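Local coordinates for mannan endo-1,4-beta-mannosidase (Bacillus subtilis, PDB 3CBW), which catalyses the endo hydrolysis of beta-1,4-mannosidic linkages in mannan, galactomannan and glucomannan, and so helps to degrade glucomannan, at residues Y204-Y208 and I221-S225. The protein carries 3 engineered substitutions. Where two conformers were deposited one is given. Numbering follows the deposited sequence.
Sequences YKKIY and IWVYS
Build 204-208 as one turn of regular alpha-helix, closed by the hydrogen bond from Tyr208 N to Tyr204 O (2.8 Å), and 221-224 as extended beta-strand. The two run nearly antiparallel, at 167°, with their axes 11.6 Å apart at closest approach; Tyr208 CA lies 8.4 Å from Trp222 CA, and Tyr204 CA 9.3 Å from Tyr224 CA. This is a helix returning into the next parallel strand of the TIM barrel of family 26 glycoside hydrolases, packed on that strand's outer side. Trp222 fills the gap: its CB points toward the helix, and chi1 m with chi2 79° carries the indole to the helix backbone, CH2 reaching 3.4 Å from Tyr208 CA and 3.8 Å from Ile207 O.

Tyr208 (chi1 t) turns its ring edge to the indole face, its centroid 4.8 Å from that of the five-membered ring of Trp222, planes at 54°, with CD1 3.5 Å from Trp222 CE2. Phe171, on the adjoining strand, makes another edge-to-face pair with Trp222.

Apolar contacts complete the packing: Ile207 CG2 sits 4.2 Å from Trp222 CH2, and Tyr204 CZ 4.1 Å from Trp222 CE3. Tyr204, also chi1 t, brings OH to 3.6 Å from Trp222 CB, but that hydroxyl hydrogen-bonds to Tyr242 O.

Val223 points away from the helix, its side chain about 9 Å from that of Glu275, the probable nucleophile. With no hydrogen bond between the segments, their fit rests on one buried indole against Tyr204, Ile207 and Tyr208.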
ATOM      1  N   TYR A 204       0.380  -6.390  13.428  1.00  8.95           N
ATOM      2  CA  TYR A 204      -0.581  -5.881  12.474  1.00  9.18           C
ATOM      3  C   TYR A 204      -1.906  -5.598  13.192  1.00  9.31           C
ATOM      4  O   TYR A 204      -2.502  -4.527  13.015  1.00  9.10           O
ATOM      5  CB  TYR A 204      -0.761  -6.878  11.338  1.00  9.87           C
ATOM      6  CG  TYR A 204      -1.641  -6.371  10.229  1.00  9.45           C
ATOM      7  CD1 TYR A 204      -1.116  -6.038   8.982  1.00  9.55           C
ATOM      8  CD2 TYR A 204      -3.016  -6.253  10.424  1.00 11.22           C
ATOM      9  CE1 TYR A 204      -1.963  -5.585   7.958  1.00 10.32           C
ATOM     10  CE2 TYR A 204      -3.841  -5.802   9.446  1.00 12.19           C
ATOM     11  CZ  TYR A 204      -3.325  -5.462   8.226  1.00 10.35           C
ATOM     12  OH  TYR A 204      -4.215  -5.059   7.269  1.00 12.49           O
ATOM     13  N   LYS A 205      -2.365  -6.542  14.010  1.00  9.27           N
ATOM     14  CA  LYS A 205      -3.619  -6.358  14.738  1.00  9.94           C
ATOM     15  C   LYS A 205      -3.535  -5.209  15.738  1.00 10.01           C
ATOM     16  O   LYS A 205      -4.513  -4.500  15.936  1.00 10.39           O
ATOM     17  CB  LYS A 205      -4.031  -7.644  15.430  1.00 10.92           C
ATOM     18  CG  LYS A 205      -4.399  -8.752  14.480  1.00 12.34           C
ATOM     19  CD  LYS A 205      -4.790  -9.957  15.290  1.00 17.64           C
ATOM     20  CE  LYS A 205      -4.791 -11.218  14.497  1.00 20.70           C
ATOM     21  NZ  LYS A 205      -4.995 -12.350  15.443  1.00 23.81           N
ATOM     22  N   LYS A 206      -2.370  -5.013  16.347  1.00  9.77           N
ATOM     23  CA  LYS A 206      -2.167  -3.893  17.267  1.00 10.69           C
ATOM     24  C   LYS A 206      -2.345  -2.562  16.533  1.00 10.31           C
ATOM     25  O   LYS A 206      -2.994  -1.635  17.027  1.00 10.42           O
ATOM     26  CB  LYS A 206      -0.775  -3.993  17.874  1.00 11.48           C
ATOM     27  CG  LYS A 206      -0.395  -2.889  18.830  1.00 13.24           C
ATOM     28  CD  LYS A 206       0.942  -3.230  19.479  1.00 16.01           C
ATOM     29  CE  LYS A 206       1.358  -2.210  20.485  1.00 18.08           C
ATOM     30  NZ  LYS A 206       0.704  -2.418  21.809  1.00 18.77           N
ATOM     31  N   ILE A 207      -1.784  -2.469  15.333  1.00  9.84           N
ATOM     32  CA  ILE A 207      -1.963  -1.257  14.547  1.00  9.65           C
ATOM     33  C   ILE A 207      -3.424  -1.117  14.095  1.00  8.73           C
ATOM     34  O   ILE A 207      -3.987  -0.020  14.143  1.00  8.72           O
ATOM     35  CB  ILE A 207      -0.981  -1.187  13.365  1.00  9.76           C
ATOM     36  CG1 ILE A 207       0.458  -1.098  13.896  1.00 10.79           C
ATOM     37  CG2 ILE A 207      -1.338  -0.019  12.433  1.00 10.51           C
ATOM     38  CD1 ILE A 207       1.521  -0.979  12.824  1.00 11.90           C
ATOM     39  N   TYR A 208      -4.034  -2.216  13.654  1.00  8.16           N
ATOM     40  CA  TYR A 208      -5.448  -2.183  13.267  1.00  8.58           C
ATOM     41  C   TYR A 208      -6.304  -1.650  14.429  1.00  8.87           C
ATOM     42  O   TYR A 208      -7.144  -0.767  14.235  1.00  8.93           O
ATOM     43  CB  TYR A 208      -5.942  -3.564  12.802  1.00  8.92           C
ATOM     44  CG  TYR A 208      -7.412  -3.530  12.450  1.00  8.65           C
ATOM     45  CD1 TYR A 208      -7.840  -3.234  11.156  1.00  8.67           C
ATOM     46  CD2 TYR A 208      -8.390  -3.739  13.435  1.00  9.10           C
ATOM     47  CE1 TYR A 208      -9.197  -3.175  10.841  1.00  9.87           C
ATOM     48  CE2 TYR A 208      -9.750  -3.660  13.131  1.00  9.91           C
ATOM     49  CZ  TYR A 208     -10.140  -3.391  11.827  1.00  9.78           C
ATOM     50  OH  TYR A 208     -11.483  -3.311  11.505  1.00 10.92           O
ATOM     51  N   ILE A 221      -8.954   1.680   4.266  1.00  7.07           N
ATOM     52  CA  ILE A 221      -9.070   0.399   3.570  1.00  7.60           C
ATOM     53  C   ILE A 221      -7.724  -0.279   3.776  1.00  7.27           C
ATOM     54  O   ILE A 221      -6.687   0.258   3.398  1.00  7.75           O
ATOM     55  CB  ILE A 221      -9.377   0.631   2.077  1.00  7.26           C
ATOM     56  CG1 ILE A 221     -10.780   1.247   1.920  1.00  9.26           C
ATOM     57  CG2 ILE A 221      -9.255  -0.673   1.281  1.00  7.52           C
ATOM     58  CD1 ILE A 221     -11.130   1.660   0.501  1.00 10.05           C
ATOM     59  N   TRP A 222      -7.744  -1.440   4.418  1.00  6.22           N
ATOM     60  CA  TRP A 222      -6.542  -2.086   4.934  1.00  6.73           C
ATOM     61  C   TRP A 222      -5.910  -3.027   3.919  1.00  6.62           C
ATOM     62  O   TRP A 222      -6.583  -3.942   3.411  1.00  6.51           O
ATOM     63  CB  TRP A 222      -6.894  -2.829   6.230  1.00  6.95           C
ATOM     64  CG  TRP A 222      -7.178  -1.861   7.330  1.00  7.14           C
ATOM     65  CD1 TRP A 222      -8.337  -1.170   7.533  1.00  8.24           C
ATOM     66  CD2 TRP A 222      -6.260  -1.422   8.328  1.00  7.29           C
ATOM     67  NE1 TRP A 222      -8.200  -0.340   8.619  1.00  7.72           N
ATOM     68  CE2 TRP A 222      -6.936  -0.475   9.127  1.00  7.70           C
ATOM     69  CE3 TRP A 222      -4.941  -1.763   8.654  1.00  6.95           C
ATOM     70  CZ2 TRP A 222      -6.336   0.143  10.225  1.00  8.45           C
ATOM     71  CZ3 TRP A 222      -4.345  -1.144   9.748  1.00  7.81           C
ATOM     72  CH2 TRP A 222      -5.035  -0.190  10.507  1.00  7.99           C
ATOM     73  N   VAL A 223      -4.623  -2.809   3.632  1.00  6.76           N
ATOM     74  CA  VAL A 223      -3.930  -3.540   2.559  1.00  7.48           C
ATOM     75  C   VAL A 223      -2.797  -4.390   3.139  1.00  7.54           C
ATOM     76  O   VAL A 223      -1.937  -3.872   3.852  1.00  8.34           O
ATOM     77  CB  VAL A 223      -3.388  -2.565   1.487  1.00  7.54           C
ATOM     78  CG1 VAL A 223      -2.750  -3.305   0.313  1.00  8.18           C
ATOM     79  CG2 VAL A 223      -4.504  -1.620   0.997  1.00  8.08           C
ATOM     80  N   TYR A 224      -2.793  -5.685   2.804  1.00  6.72           N
ATOM     81  CA  TYR A 224      -1.773  -6.658   3.240  1.00  7.41           C
ATOM     82  C   TYR A 224      -0.900  -6.967   2.041  1.00  6.86           C
ATOM     83  O   TYR A 224      -1.409  -7.484   1.039  1.00  7.37           O
ATOM     84  CB  TYR A 224      -2.502  -7.915   3.717  1.00  7.78           C
ATOM     85  CG  TYR A 224      -1.645  -9.148   3.911  1.00  7.29           C
ATOM     86  CD1 TYR A 224      -0.834  -9.287   5.045  1.00  8.66           C
ATOM     87  CD2 TYR A 224      -1.668 -10.192   2.983  1.00  7.90           C
ATOM     88  CE1 TYR A 224      -0.050 -10.412   5.237  1.00  8.17           C
ATOM     89  CE2 TYR A 224      -0.868 -11.327   3.174  1.00  7.76           C
ATOM     90  CZ  TYR A 224      -0.078 -11.424   4.303  1.00  8.11           C
ATOM     91  OH  TYR A 224       0.702 -12.533   4.514  1.00  9.36           O
ATOM     92  N   SER A 225       0.402  -6.692   2.150  1.00  7.12           N
ATOM     93  CA  SER A 225       1.275  -6.688   0.972  0.50  7.63           C
ATOM     94  C   SER A 225       2.622  -7.393   1.177  1.00  7.30           C
ATOM     95  O   SER A 225       3.660  -6.748   1.346  1.00  8.19           O
ATOM     96  CB  SER A 225       1.481  -5.255   0.452  0.50  8.32           C
ATOM     97  OG  SER A 225       1.994  -4.391   1.453  0.50  9.68           O
TER